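Local coordinates for surface layer protein (Geobacillus stearothermophilus, PDB 4UJ7), which probably self-assembles into the layer that covers the bacterial cell, and is represented here by domains 5 and 6, the second of which binds calcium, at residues Lys32-Val37 and Lys116-Gly121; Asp135-Val140 and Asp181-Ile186; Thr62-Asn67 and Thr76-Gly81; Thr23-Ala28 and Val100-Val105; Val110-Ile115 and Tyr141-Asn146. All coordinates share one frame; numbering follows the deposited sequence.

Contact 1 of 5, residues Lys32-Val37 and Lys116-Gly121; sequences KATFKV and KVLDDG. With CA (calcium ion), chain C.
Thr-34 and Lys-36 meet Lys-116, Leu-118 and Asp-119 in a small, largely polar contact at the surface between the two Big2-type domains, where strand 32-41 of the first faces the end of strand 110-117 and the following calcium-binding loop of the second. The backbones stay well apart, with Thr-34 CA 8.6 Å from Leu-118 CA, and side chains span the interval. Lys-36 does most of this. Its chain is extended beyond CG, and NZ gives a 2.9 Å hydrogen bond to Asp-119 O, approaching from above the carbonyl plane, 40° out of it. Lys-36 CE passes 3.1 Å from Leu-118 O. Thr-34 OG1 lies 4.1 Å from both Leu-118 CD2 and Lys-116 CE. The Asp-119 carboxylate is used otherwise: OD2 binds calcium at 2.4 Å and OD1 accepts from Gln-137 N. Asp-120 OD1, Asn-133 OD1, the carbonyl oxygens of Lys-122 and Asp-135, and two waters complete the coordination. An alanine in place of Lys-36 would probably leave Asp-119 O without this donor and open a gap between the domains. The lysine grips the backbone of the metal loop, not its carboxylates, and Lys-116 NZ, 5.0 Å from Lys-36 NZ, is likely to oppose that attraction.

Contact 2 of 5, residues Asp135-Val140 and Asp181-Ile186; sequences DVQLKV and DTVYVI. With CA (calcium ion), chain C.
Lys-139 reaches Asp-181 because its chain runs extended as far as CE and then bends, chi4 -68° placing NZ, while Asp-181 CG stands anti to its backbone N, chi1 -178°. The two side chains meet at about a right angle, and a 2.7 Å salt bridge joins Lys-139 NZ to Asp-181 OD1 on the syn side of the carboxylate, 32° out of its plane. The same NZ donates to Thr-182 O at 2.9 Å, from above that carbonyl. Asp-152 gives the lysine a second acidic partner, and Asp-181 also pairs with Lys-32 of the first domain. A methionine in place of Lys-139 would probably leave Asp-152 and Thr-182 O without this ammonium, and Asp-181 with Lys-32 as its remaining basic partner among those described. Further along, the strands are antiparallel, with hydrogen-bonded pairs Val-136/Ile-186 and Leu-138/Tyr-184; Ile-186 N to Val-136 O is 2.8 Å. Val-183 CG1 lies 3.7 Å from Gln-137 CB. On the other face Leu-138 CD1 touches Ile-186 CG1 at 4.0 Å, and both residues pack on Leu-199. At Asp-135 the carbonyl O binds calcium at 2.4 Å, and a calcium-bound water donates to Asp-135 OD1. Paired strands with one face packed on a second sheet are characteristic of the immunoglobulin-like Big2 sandwich, here with a calcium ion bound at Asp-135.

Contact 3 of 5, residues Thr62-Asn67 and Thr76-Gly81; sequences TVSVSN and TVTVNG
Thr-62 pairs with Asn-80 near the open end of a beta hairpin, made of strands 61-65 and 74-81, whose strand 61-65 is the edge of a four-stranded sheet in the first Big2 domain. Besides the two backbone bonds of this hydrogen-bonded pair, Asn-80 ND2 donates to Thr-62 OG1 at 3.2 Å, so the side chains are linked across the strands on the partly solvent-exposed face. Val-63 follows on the inner face, opposite Val-79 in a non-hydrogen-bonded pair. Its CG1 lies between the backbone N and the carbonyl carbon, chi1 69°, which leaves CG2 anti to N. That methyl presses to 3.4 Å from Val-77 CG1, tighter than ordinary van der Waals contact, and Val-79 CG2 lies 4.2 Å from it. Ser-64 returns to the outer face in a hydrogen-bonded pair with Thr-78, its OG resting 3.7 Å from Thr-78 CB. Val-65 then adds a second valine to the inner row, CG2 4.3 Å from Val-77 CG2. Val-63, Val-65 and Val-77 all reach Val-53, on a strand of the other sheet, so this row belongs to the interior of the sandwich. Ser-66 links on toward the turn: Ser-66 N donates to Thr-76 O at 2.8 Å, nearly along the C=O axis. In return its side chain takes over the acceptor role of a backbone carbonyl, with Thr-76 N bonded to Ser-66 OG at 2.9 Å and 171° at the hydrogen.

Contact 4 of 5, residues Thr23-Ala28 and Val100-Val105; sequences TGVSVA and VPVNVV
Val-25 to Ala-28 run parallel to Val-102 to Val-105, the short strand axes 18° apart, with Val-25 and Val-27 each bonding on both sides to residues that flank their opposite number. Thus Val-25 N donates to Pro-101 O at 2.9 Å and Asn-103 N returns a bond to Val-25 O. Val-27 N lies almost in line with the Asn-103 carbonyl, C=O...N angle 172°, and Val-105 N donates to Val-27 O. Ahead of the strand, the Pro-101 ring sets CD 3.6 Å from Thr-23 O. Gly-24 next to it adopts backbone angles at which a CB would jam against the preceding carbonyl oxygen. Val-27 and Val-104 lie side by side and point the same way into the sandwich; Val-27 CG1, between its backbone N and carbonyl carbon (chi1 65°), is 4.2 Å from Val-104 CG2. On the opposite face Val-105 CG2 comes 4.1 Å from Ala-28 CA, and in the conformer described Asn-103 OD1 is hydrogen-bonded to Ser-86 OG. A short first-strand segment that leaves one sheet to pair in parallel with the last strand is familiar from immunoglobulin-like domains. On the inner face, Val-25 packs on Ala-33, Phe-35 and Val-79 of the facing sheet. On its far side strand 96-105 pairs antiparallel with strand 85-93, whereas Ser-26 and Ala-28 make backbone hydrogen bonds with Ile-149, on a strand of the second domain.

Contact 5 of 5, residues Val110-Ile115 and Tyr141-Asn146; sequences VANYQI and YAVDAN
Ala-111 and Asn-112 both face Val-143, a classic beta bulge in the otherwise regular antiparallel pairing of strands 110-117 and 135-144. Val-143 O accepts two backbone bonds, from Ala-111 N at 2.8 Å and from Asn-112 N at 3.1 Å, and Val-143 N donates back to Asn-112 O. Regular pairing resumes at Tyr-113 and Ala-142, and Gln-114 and Tyr-141 exchange two bonds. The extra residue puts Ala-111 CB 3.5 Å from Ala-145 N. Asn-112 CG sits between its backbone N and carbonyl carbon, chi1 59°, and the side chain lies alongside that of Val-143 with OD1 3.6 Å from Val-143 CB. A water donates to Asn-112 OD1 at 2.9 Å and to Asp-144 O at 2.7 Å, tying the side chain to the opposite backbone. In the conformer described, Val-143 is crossed by Gln-114 at about a right angle. On the other face Ala-142 CB meets Val-110 CG2 at 3.7 Å, and the Tyr-113 side chain touches Leu-208 of the second sheet. The Asp-144 carboxylate turns aside to bond Gly-108 N and Asn-148 N. With its carbonyl gripped twice and a water linking Asn-112 across, the bulge is probably held firmly although Asn-112 and Gln-114 are exposed.

Overall arrangement
From the N terminus, contact 4 opens first and contact 1 follows one turn later. The hairpin of contact 3 opens and closes within both spans. Contact 4 then closes the first Big2 sandwich by bringing its last strand beside residues 23-28. Contact 5 opens just afterwards, before contact 1 closes at the calcium loop, so contact 1 crosses contacts 4 and 5. Contact 2 opens at residue 135 and crosses contact 5, with which it shares strand 135-144; its late closure ties in strand 181-188. Contacts 3 and 4 hold opposing sheets of the first domain, contacts 2 and 5 build one sheet of the second, and contact 1 joins the domains.

Contact 1 of 5, residues Lys32-Val37 and Lys116-Gly121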
# COMPACT_ATOMS: atom_id res chain seq x y z
N LYS A 32 7.22 -0.21 -10.10
CA LYS A 32 7.24 0.59 -8.88
C LYS A 32 6.84 -0.27 -7.69
O LYS A 32 6.17 -1.30 -7.83
CB LYS A 32 6.39 1.87 -9.00
CG LYS A 32 4.90 1.66 -9.16
CD LYS A 32 4.22 2.99 -9.50
CE LYS A 32 2.71 2.92 -9.29
NZ LYS A 32 1.94 2.37 -10.44
N ALA A 33 7.29 0.13 -6.51
CA ALA A 33 6.93 -0.53 -5.26
C ALA A 33 6.63 0.52 -4.20
O ALA A 33 7.10 1.66 -4.29
CB ALA A 33 8.06 -1.46 -4.82
N THR A 34 5.82 0.18 -3.20
CA THR A 34 5.51 1.13 -2.14
C THR A 34 5.87 0.58 -0.77
O THR A 34 5.96 -0.65 -0.58
CB THR A 34 4.03 1.58 -2.12
OG1 THR A 34 3.19 0.50 -1.68
CG2 THR A 34 3.56 2.01 -3.52
N PHE A 35 6.07 1.49 0.18
CA PHE A 35 6.15 1.13 1.59
C PHE A 35 5.62 2.26 2.45
O PHE A 35 5.41 3.37 1.96
CB PHE A 35 7.58 0.69 2.00
CG PHE A 35 8.62 1.78 1.91
CD1 PHE A 35 8.87 2.62 3.00
CD2 PHE A 35 9.40 1.94 0.77
CE1 PHE A 35 9.85 3.60 2.95
CE2 PHE A 35 10.39 2.93 0.70
CZ PHE A 35 10.61 3.76 1.80
N LYS A 36 5.39 1.98 3.73
CA LYS A 36 4.77 2.94 4.62
C LYS A 36 5.70 3.47 5.67
O LYS A 36 6.51 2.72 6.22
CB LYS A 36 3.54 2.34 5.29
CG LYS A 36 2.37 2.25 4.33
CD LYS A 36 1.20 1.54 4.97
CE LYS A 36 0.00 1.59 4.04
NZ LYS A 36 -1.04 0.67 4.57
N VAL A 37 5.57 4.76 5.93
CA VAL A 37 6.30 5.45 6.98
C VAL A 37 5.29 5.85 8.05
O VAL A 37 4.20 6.33 7.73
CB VAL A 37 6.97 6.72 6.41
CG1 VAL A 37 7.32 7.72 7.51
CG2 VAL A 37 8.18 6.32 5.59
N LYS A 116 -1.86 -6.66 -1.94
CA LYS A 116 -1.41 -5.55 -1.14
C LYS A 116 -2.56 -4.60 -0.75
O LYS A 116 -3.27 -4.10 -1.62
CB LYS A 116 -0.37 -4.77 -1.94
CG LYS A 116 0.17 -3.58 -1.21
CD LYS A 116 1.44 -3.96 -0.49
CE LYS A 116 1.91 -2.78 0.33
NZ LYS A 116 1.19 -2.76 1.64
N VAL A 117 -2.70 -4.33 0.54
CA VAL A 117 -3.66 -3.33 1.05
C VAL A 117 -2.93 -2.00 1.18
O VAL A 117 -1.98 -1.88 1.98
CB VAL A 117 -4.23 -3.75 2.42
CG1 VAL A 117 -5.17 -2.69 2.99
CG2 VAL A 117 -4.91 -5.10 2.31
N LEU A 118 -3.35 -1.00 0.40
CA LEU A 118 -2.64 0.29 0.35
C LEU A 118 -3.02 1.23 1.49
O LEU A 118 -2.19 2.04 1.94
CB LEU A 118 -2.87 0.96 -0.99
CG LEU A 118 -2.33 0.25 -2.24
CD1 LEU A 118 -2.83 0.98 -3.49
CD2 LEU A 118 -0.81 0.15 -2.24
N ASP A 119 -4.26 1.14 1.95
CA ASP A 119 -4.76 2.00 3.02
C ASP A 119 -4.76 1.24 4.35
O ASP A 119 -3.88 0.40 4.58
CB ASP A 119 -6.16 2.52 2.67
CG ASP A 119 -7.18 1.42 2.58
OD1 ASP A 119 -6.88 0.37 1.94
OD2 ASP A 119 -8.25 1.59 3.19
N ASP A 120 -5.73 1.52 5.23
CA ASP A 120 -5.85 0.81 6.51
C ASP A 120 -6.61 -0.52 6.45
O ASP A 120 -6.68 -1.23 7.43
CB ASP A 120 -6.46 1.73 7.59
CG ASP A 120 -7.93 2.06 7.34
OD1 ASP A 120 -8.47 1.74 6.25
OD2 ASP A 120 -8.54 2.66 8.25
N GLY A 121 -7.18 -0.85 5.28
CA GLY A 121 -7.96 -2.10 5.16
C GLY A 121 -9.35 -2.03 5.77
O GLY A 121 -10.03 -3.06 5.88
CA CA C . -9.79 2.83 4.49
O HOH W 1 -10.32 4.80 2.92
O HOH W 2 -7.89 4.34 4.91

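Contact 2 of 5, residues Asp135-Val140 and Asp181-Ile186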
# COMPACT_ATOMS: atom_id res chain seq x y z
N ASP A 135 -13.19 3.75 1.95
CA ASP A 135 -12.78 2.71 1.02
C ASP A 135 -11.65 1.84 1.52
O ASP A 135 -11.07 2.10 2.59
CB ASP A 135 -12.51 3.29 -0.40
CG ASP A 135 -11.18 4.05 -0.53
OD1 ASP A 135 -10.28 3.95 0.32
OD2 ASP A 135 -11.02 4.73 -1.56
N VAL A 136 -11.38 0.78 0.76
CA VAL A 136 -10.13 0.05 0.81
C VAL A 136 -9.57 0.09 -0.59
O VAL A 136 -10.32 0.07 -1.57
CB VAL A 136 -10.32 -1.40 1.30
CG1 VAL A 136 -9.04 -2.22 1.15
CG2 VAL A 136 -10.81 -1.41 2.74
N GLN A 137 -8.25 0.17 -0.69
CA GLN A 137 -7.57 0.18 -1.97
C GLN A 137 -6.60 -0.98 -2.05
O GLN A 137 -5.78 -1.16 -1.14
CB GLN A 137 -6.79 1.47 -2.13
CG GLN A 137 -7.66 2.66 -2.49
CD GLN A 137 -6.80 3.83 -2.87
OE1 GLN A 137 -5.95 4.28 -2.09
NE2 GLN A 137 -6.97 4.31 -4.08
N LEU A 138 -6.71 -1.76 -3.12
CA LEU A 138 -5.90 -2.97 -3.30
C LEU A 138 -5.09 -2.95 -4.59
O LEU A 138 -5.56 -2.45 -5.62
CB LEU A 138 -6.81 -4.21 -3.35
CG LEU A 138 -7.72 -4.43 -2.14
CD1 LEU A 138 -8.67 -5.59 -2.42
CD2 LEU A 138 -6.95 -4.66 -0.84
N LYS A 139 -3.88 -3.50 -4.52
CA LYS A 139 -3.15 -3.87 -5.73
C LYS A 139 -2.75 -5.34 -5.63
O LYS A 139 -2.68 -5.91 -4.54
CB LYS A 139 -1.91 -2.98 -5.93
CG LYS A 139 -2.22 -1.66 -6.62
CD LYS A 139 -0.94 -0.83 -6.76
CE LYS A 139 -1.18 0.41 -7.59
NZ LYS A 139 -1.45 0.05 -9.00
N VAL A 140 -2.52 -5.96 -6.78
CA VAL A 140 -1.99 -7.32 -6.82
C VAL A 140 -0.69 -7.31 -7.62
O VAL A 140 -0.69 -6.88 -8.77
CB VAL A 140 -3.01 -8.33 -7.40
CG1 VAL A 140 -2.44 -9.75 -7.33
CG2 VAL A 140 -4.33 -8.28 -6.63
N ASP A 181 -2.42 2.93 -14.74
CA ASP A 181 -2.33 2.37 -13.38
C ASP A 181 -3.71 1.98 -12.85
O ASP A 181 -4.66 2.77 -12.93
CB ASP A 181 -1.69 3.37 -12.40
CG ASP A 181 -1.54 2.80 -11.00
OD1 ASP A 181 -0.66 1.94 -10.80
OD2 ASP A 181 -2.31 3.20 -10.09
N THR A 182 -3.82 0.77 -12.30
CA THR A 182 -5.10 0.27 -11.81
C THR A 182 -5.09 0.02 -10.30
O THR A 182 -4.16 -0.60 -9.77
CB THR A 182 -5.47 -1.04 -12.55
OG1 THR A 182 -5.59 -0.77 -13.95
CG2 THR A 182 -6.79 -1.63 -12.04
N VAL A 183 -6.11 0.53 -9.61
CA VAL A 183 -6.34 0.21 -8.18
C VAL A 183 -7.71 -0.47 -8.07
O VAL A 183 -8.67 -0.04 -8.73
CB VAL A 183 -6.29 1.48 -7.31
CG1 VAL A 183 -6.56 1.17 -5.85
CG2 VAL A 183 -4.94 2.17 -7.47
N TYR A 184 -7.82 -1.52 -7.26
CA TYR A 184 -9.14 -2.10 -7.00
C TYR A 184 -9.72 -1.40 -5.76
O TYR A 184 -9.12 -1.44 -4.68
CB TYR A 184 -9.02 -3.60 -6.75
CG TYR A 184 -9.86 -4.48 -7.66
CD1 TYR A 184 -11.25 -4.45 -7.59
CD2 TYR A 184 -9.26 -5.33 -8.59
CE1 TYR A 184 -12.04 -5.24 -8.41
CE2 TYR A 184 -10.03 -6.15 -9.42
CZ TYR A 184 -11.42 -6.10 -9.33
OH TYR A 184 -12.22 -6.89 -10.15
N VAL A 185 -10.85 -0.73 -5.94
CA VAL A 185 -11.42 0.12 -4.90
C VAL A 185 -12.64 -0.58 -4.32
O VAL A 185 -13.58 -0.94 -5.04
CB VAL A 185 -11.78 1.51 -5.46
CG1 VAL A 185 -12.39 2.39 -4.37
CG2 VAL A 185 -10.54 2.17 -6.05
N ILE A 186 -12.60 -0.76 -3.00
CA ILE A 186 -13.67 -1.44 -2.27
C ILE A 186 -14.46 -0.40 -1.48
O ILE A 186 -13.88 0.41 -0.74
CB ILE A 186 -13.07 -2.49 -1.29
CG1 ILE A 186 -11.92 -3.30 -1.92
CG2 ILE A 186 -14.19 -3.40 -0.76
CD1 ILE A 186 -12.30 -4.02 -3.20
CA CA C . -9.79 2.83 4.49
O HOH W 1 -10.32 4.80 2.92
O HOH W 2 -7.89 4.34 4.91

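Contact 3 of 5, residues Thr62-Asn67 and Thr76-Gly81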
# COMPACT_ATOMS: atom_id res chain seq x y z
N THR A 62 13.90 6.46 -8.72
CA THR A 62 13.32 7.72 -8.23
C THR A 62 12.28 7.47 -7.15
O THR A 62 11.82 6.33 -6.97
CB THR A 62 12.69 8.55 -9.36
OG1 THR A 62 11.65 7.80 -9.98
CG2 THR A 62 13.74 8.92 -10.41
N VAL A 63 11.91 8.52 -6.44
CA VAL A 63 11.07 8.36 -5.25
C VAL A 63 10.11 9.53 -5.07
O VAL A 63 10.40 10.67 -5.46
CB VAL A 63 11.95 8.16 -3.99
CG1 VAL A 63 12.70 9.43 -3.63
CG2 VAL A 63 11.12 7.65 -2.82
N SER A 64 8.94 9.23 -4.50
CA SER A 64 7.98 10.27 -4.15
C SER A 64 7.26 9.86 -2.88
O SER A 64 7.37 8.72 -2.43
CB SER A 64 6.99 10.49 -5.30
OG SER A 64 6.25 9.30 -5.54
N VAL A 65 6.55 10.81 -2.28
CA VAL A 65 5.86 10.56 -1.01
C VAL A 65 4.45 11.14 -1.03
O VAL A 65 4.21 12.23 -1.58
CB VAL A 65 6.69 11.07 0.21
CG1 VAL A 65 6.99 12.57 0.13
CG2 VAL A 65 6.01 10.74 1.53
N SER A 66 3.52 10.41 -0.42
CA SER A 66 2.11 10.85 -0.42
C SER A 66 1.88 12.16 0.33
O SER A 66 2.68 12.54 1.22
CB SER A 66 1.21 9.71 0.12
OG SER A 66 1.43 9.48 1.52
N ASN A 67 0.79 12.84 -0.02
CA ASN A 67 0.45 14.15 0.53
C ASN A 67 1.59 15.15 0.47
O ASN A 67 1.72 16.03 1.31
CB ASN A 67 -0.17 14.08 1.95
CG ASN A 67 -1.15 15.23 2.20
OD1 ASN A 67 -2.13 15.35 1.45
ND2 ASN A 67 -0.89 16.08 3.22
N THR A 76 2.85 7.18 2.55
CA THR A 76 3.26 6.13 1.64
C THR A 76 4.37 6.63 0.74
O THR A 76 4.23 7.71 0.13
CB THR A 76 2.08 5.65 0.79
OG1 THR A 76 1.14 5.02 1.66
CG2 THR A 76 2.54 4.63 -0.24
N VAL A 77 5.47 5.90 0.69
CA VAL A 77 6.61 6.22 -0.18
C VAL A 77 6.54 5.31 -1.40
O VAL A 77 6.35 4.09 -1.28
CB VAL A 77 7.96 6.03 0.56
CG1 VAL A 77 9.13 6.24 -0.39
CG2 VAL A 77 8.05 6.95 1.77
N THR A 78 6.70 5.90 -2.59
CA THR A 78 6.72 5.14 -3.85
C THR A 78 8.10 5.18 -4.47
O THR A 78 8.68 6.25 -4.61
CB THR A 78 5.69 5.70 -4.85
OG1 THR A 78 4.39 5.52 -4.30
CG2 THR A 78 5.78 4.98 -6.20
N VAL A 79 8.64 4.01 -4.82
CA VAL A 79 9.94 3.89 -5.46
C VAL A 79 9.77 3.37 -6.89
O VAL A 79 9.13 2.35 -7.12
CB VAL A 79 10.90 2.97 -4.64
CG1 VAL A 79 12.25 2.79 -5.35
CG2 VAL A 79 11.07 3.47 -3.20
N ASN A 80 10.35 4.09 -7.86
CA ASN A 80 10.29 3.72 -9.27
C ASN A 80 11.63 3.17 -9.72
O ASN A 80 12.66 3.85 -9.61
CB ASN A 80 9.93 4.96 -10.10
CG ASN A 80 8.65 5.64 -9.61
OD1 ASN A 80 7.56 5.08 -9.74
ND2 ASN A 80 8.77 6.85 -9.04
N GLY A 81 11.63 1.92 -10.18
CA GLY A 81 12.85 1.27 -10.70
C GLY A 81 13.16 1.77 -12.10
O GLY A 81 12.41 1.51 -13.04

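Contact 4 of 5, residues Thr23-Ala28 and Val100-Val105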
# COMPACT_ATOMS: atom_id res chain seq x y z
N THR A 23 12.31 -3.37 5.02
CA THR A 23 13.75 -3.35 5.31
C THR A 23 14.55 -3.17 4.03
O THR A 23 15.79 -3.23 4.03
CB THR A 23 14.25 -4.65 5.99
OG1 THR A 23 14.02 -5.75 5.12
CG2 THR A 23 13.57 -4.86 7.36
N GLY A 24 13.85 -2.91 2.93
CA GLY A 24 14.51 -2.74 1.64
C GLY A 24 13.56 -2.99 0.49
O GLY A 24 12.71 -3.88 0.55
N VAL A 25 13.69 -2.18 -0.55
CA VAL A 25 12.85 -2.31 -1.71
C VAL A 25 13.56 -3.16 -2.74
O VAL A 25 14.74 -2.98 -2.98
CB VAL A 25 12.51 -0.91 -2.27
CG1 VAL A 25 11.81 -1.02 -3.61
CG2 VAL A 25 11.65 -0.15 -1.27
N SER A 26 12.82 -4.09 -3.34
CA SER A 26 13.34 -5.00 -4.37
C SER A 26 12.39 -4.94 -5.55
O SER A 26 11.28 -5.45 -5.49
CB SER A 26 13.36 -6.43 -3.83
OG SER A 26 13.98 -6.49 -2.56
N VAL A 27 12.83 -4.33 -6.64
CA VAL A 27 11.93 -4.06 -7.76
C VAL A 27 12.62 -4.27 -9.11
O VAL A 27 13.80 -3.99 -9.25
CB VAL A 27 11.33 -2.63 -7.61
CG1 VAL A 27 12.38 -1.52 -7.72
CG2 VAL A 27 10.19 -2.43 -8.58
N ALA A 28 11.88 -4.79 -10.10
CA ALA A 28 12.40 -4.86 -11.47
C ALA A 28 12.45 -3.48 -12.12
O ALA A 28 11.64 -2.61 -11.83
CB ALA A 28 11.58 -5.82 -12.32
N VAL A 100 16.83 3.63 3.52
CA VAL A 100 16.19 2.36 3.16
C VAL A 100 16.88 1.84 1.90
O VAL A 100 16.92 2.55 0.88
CB VAL A 100 14.68 2.57 2.86
CG1 VAL A 100 14.03 1.25 2.43
CG2 VAL A 100 13.95 3.15 4.06
N PRO A 101 17.44 0.62 1.95
CA PRO A 101 18.06 0.02 0.79
C PRO A 101 17.10 -0.13 -0.38
O PRO A 101 15.90 -0.36 -0.17
CB PRO A 101 18.47 -1.39 1.30
CG PRO A 101 18.61 -1.23 2.77
CD PRO A 101 17.60 -0.21 3.17
N VAL A 102 17.62 0.04 -1.60
CA VAL A 102 16.87 -0.20 -2.84
C VAL A 102 17.71 -1.01 -3.81
O VAL A 102 18.86 -0.67 -4.07
CB VAL A 102 16.50 1.12 -3.57
CG1 VAL A 102 15.70 0.83 -4.83
CG2 VAL A 102 15.70 2.04 -2.66
N ASN A 103 17.11 -2.08 -4.35
CA ASN A 103 17.75 -2.88 -5.38
C ASN A 103 16.83 -2.98 -6.59
O ASN A 103 15.66 -3.41 -6.48
CB ASN A 103 18.12 -4.27 -4.83
CG ASN A 103 19.13 -5.00 -5.70
OD1 ASN A 103 20.01 -4.38 -6.31
ND2 ASN A 103 19.00 -6.32 -5.76
N VAL A 104 17.35 -2.55 -7.74
CA VAL A 104 16.62 -2.62 -9.00
C VAL A 104 17.26 -3.71 -9.84
O VAL A 104 18.46 -3.69 -10.08
CB VAL A 104 16.64 -1.28 -9.77
CG1 VAL A 104 15.79 -1.37 -11.03
CG2 VAL A 104 16.13 -0.14 -8.90
N VAL A 105 16.45 -4.68 -10.24
CA VAL A 105 16.96 -5.89 -10.91
C VAL A 105 16.32 -6.06 -12.29
O VAL A 105 15.38 -5.35 -12.66
CB VAL A 105 16.71 -7.15 -10.06
CG1 VAL A 105 17.39 -7.03 -8.70
CG2 VAL A 105 15.21 -7.42 -9.90

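Contact 5 of 5, residues Val110-Ile115 and Tyr141-Asn146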
# COMPACT_ATOMS: atom_id res chain seq x y z
N VAL A 110 7.65 -15.09 -12.80
CA VAL A 110 6.76 -15.03 -11.63
C VAL A 110 6.83 -16.31 -10.80
O VAL A 110 6.72 -17.42 -11.35
CB VAL A 110 5.31 -14.73 -12.03
CG1 VAL A 110 4.46 -14.54 -10.79
CG2 VAL A 110 5.24 -13.49 -12.91
N ALA A 111 7.01 -16.15 -9.49
CA ALA A 111 7.02 -17.28 -8.55
C ALA A 111 5.74 -17.30 -7.73
O ALA A 111 5.11 -18.35 -7.59
CB ALA A 111 8.24 -17.22 -7.63
N ASN A 112 5.35 -16.15 -7.18
CA ASN A 112 4.06 -16.02 -6.49
C ASN A 112 3.48 -14.60 -6.58
O ASN A 112 4.03 -13.75 -7.28
CB ASN A 112 4.11 -16.56 -5.04
CG ASN A 112 5.15 -15.87 -4.16
OD1 ASN A 112 5.57 -14.74 -4.43
ND2 ASN A 112 5.54 -16.53 -3.08
N TYR A 113 2.39 -14.38 -5.86
CA TYR A 113 1.64 -13.12 -5.95
C TYR A 113 1.48 -12.54 -4.57
O TYR A 113 1.44 -13.27 -3.58
CB TYR A 113 0.28 -13.33 -6.62
CG TYR A 113 0.41 -14.06 -7.92
CD1 TYR A 113 0.40 -15.46 -7.97
CD2 TYR A 113 0.60 -13.36 -9.12
CE1 TYR A 113 0.55 -16.14 -9.16
CE2 TYR A 113 0.74 -14.04 -10.33
CZ TYR A 113 0.72 -15.43 -10.34
OH TYR A 113 0.86 -16.13 -11.52
N GLN A 114 1.40 -11.21 -4.50
CA GLN A 114 1.13 -10.51 -3.26
C GLN A 114 -0.08 -9.63 -3.46
O GLN A 114 -0.14 -8.83 -4.40
CB GLN A 114 2.33 -9.66 -2.80
CG GLN A 114 3.51 -10.50 -2.33
CD GLN A 114 4.77 -9.69 -2.06
OE1 GLN A 114 4.75 -8.45 -2.03
NE2 GLN A 114 5.89 -10.40 -1.84
N ILE A 115 -1.05 -9.81 -2.55
CA ILE A 115 -2.23 -8.98 -2.48
C ILE A 115 -1.94 -7.89 -1.45
O ILE A 115 -1.76 -8.16 -0.26
CB ILE A 115 -3.47 -9.82 -2.10
CG1 ILE A 115 -3.66 -10.96 -3.12
CG2 ILE A 115 -4.69 -8.92 -1.99
CD1 ILE A 115 -4.60 -12.07 -2.69
N TYR A 141 0.40 -7.75 -6.99
CA TYR A 141 1.71 -7.83 -7.63
C TYR A 141 2.13 -9.24 -7.99
O TYR A 141 1.86 -10.19 -7.25
CB TYR A 141 2.79 -7.24 -6.73
CG TYR A 141 2.59 -5.79 -6.37
CD1 TYR A 141 2.83 -4.79 -7.31
CD2 TYR A 141 2.15 -5.42 -5.11
CE1 TYR A 141 2.63 -3.45 -7.00
CE2 TYR A 141 1.95 -4.10 -4.79
CZ TYR A 141 2.19 -3.12 -5.73
OH TYR A 141 2.02 -1.80 -5.40
N ALA A 142 2.83 -9.35 -9.11
CA ALA A 142 3.59 -10.55 -9.44
C ALA A 142 5.03 -10.42 -8.89
O ALA A 142 5.68 -9.38 -9.03
CB ALA A 142 3.58 -10.79 -10.93
N VAL A 143 5.53 -11.50 -8.28
CA VAL A 143 6.79 -11.49 -7.55
C VAL A 143 7.67 -12.65 -8.02
O VAL A 143 7.20 -13.78 -8.09
CB VAL A 143 6.51 -11.60 -6.03
CG1 VAL A 143 7.80 -11.64 -5.23
CG2 VAL A 143 5.65 -10.43 -5.57
N ASP A 144 8.94 -12.38 -8.34
CA ASP A 144 9.84 -13.47 -8.76
C ASP A 144 10.35 -14.28 -7.56
O ASP A 144 10.03 -13.97 -6.41
CB ASP A 144 10.96 -12.98 -9.69
CG ASP A 144 12.03 -12.17 -8.97
OD1 ASP A 144 12.15 -12.21 -7.72
OD2 ASP A 144 12.78 -11.46 -9.67
N ALA A 145 11.15 -15.31 -7.83
CA ALA A 145 11.58 -16.24 -6.78
C ALA A 145 12.40 -15.58 -5.68
O ALA A 145 12.41 -16.07 -4.55
CB ALA A 145 12.34 -17.42 -7.39
N ASN A 146 13.07 -14.47 -6.02
CA ASN A 146 13.92 -13.73 -5.09
C ASN A 146 13.18 -12.61 -4.34
O ASN A 146 13.79 -11.86 -3.57
CB ASN A 146 15.16 -13.18 -5.81
CG ASN A 146 16.15 -14.28 -6.16
OD1 ASN A 146 16.40 -15.18 -5.37
ND2 ASN A 146 16.72 -14.19 -7.36
O HOH W 3 8.48 -14.98 -4.38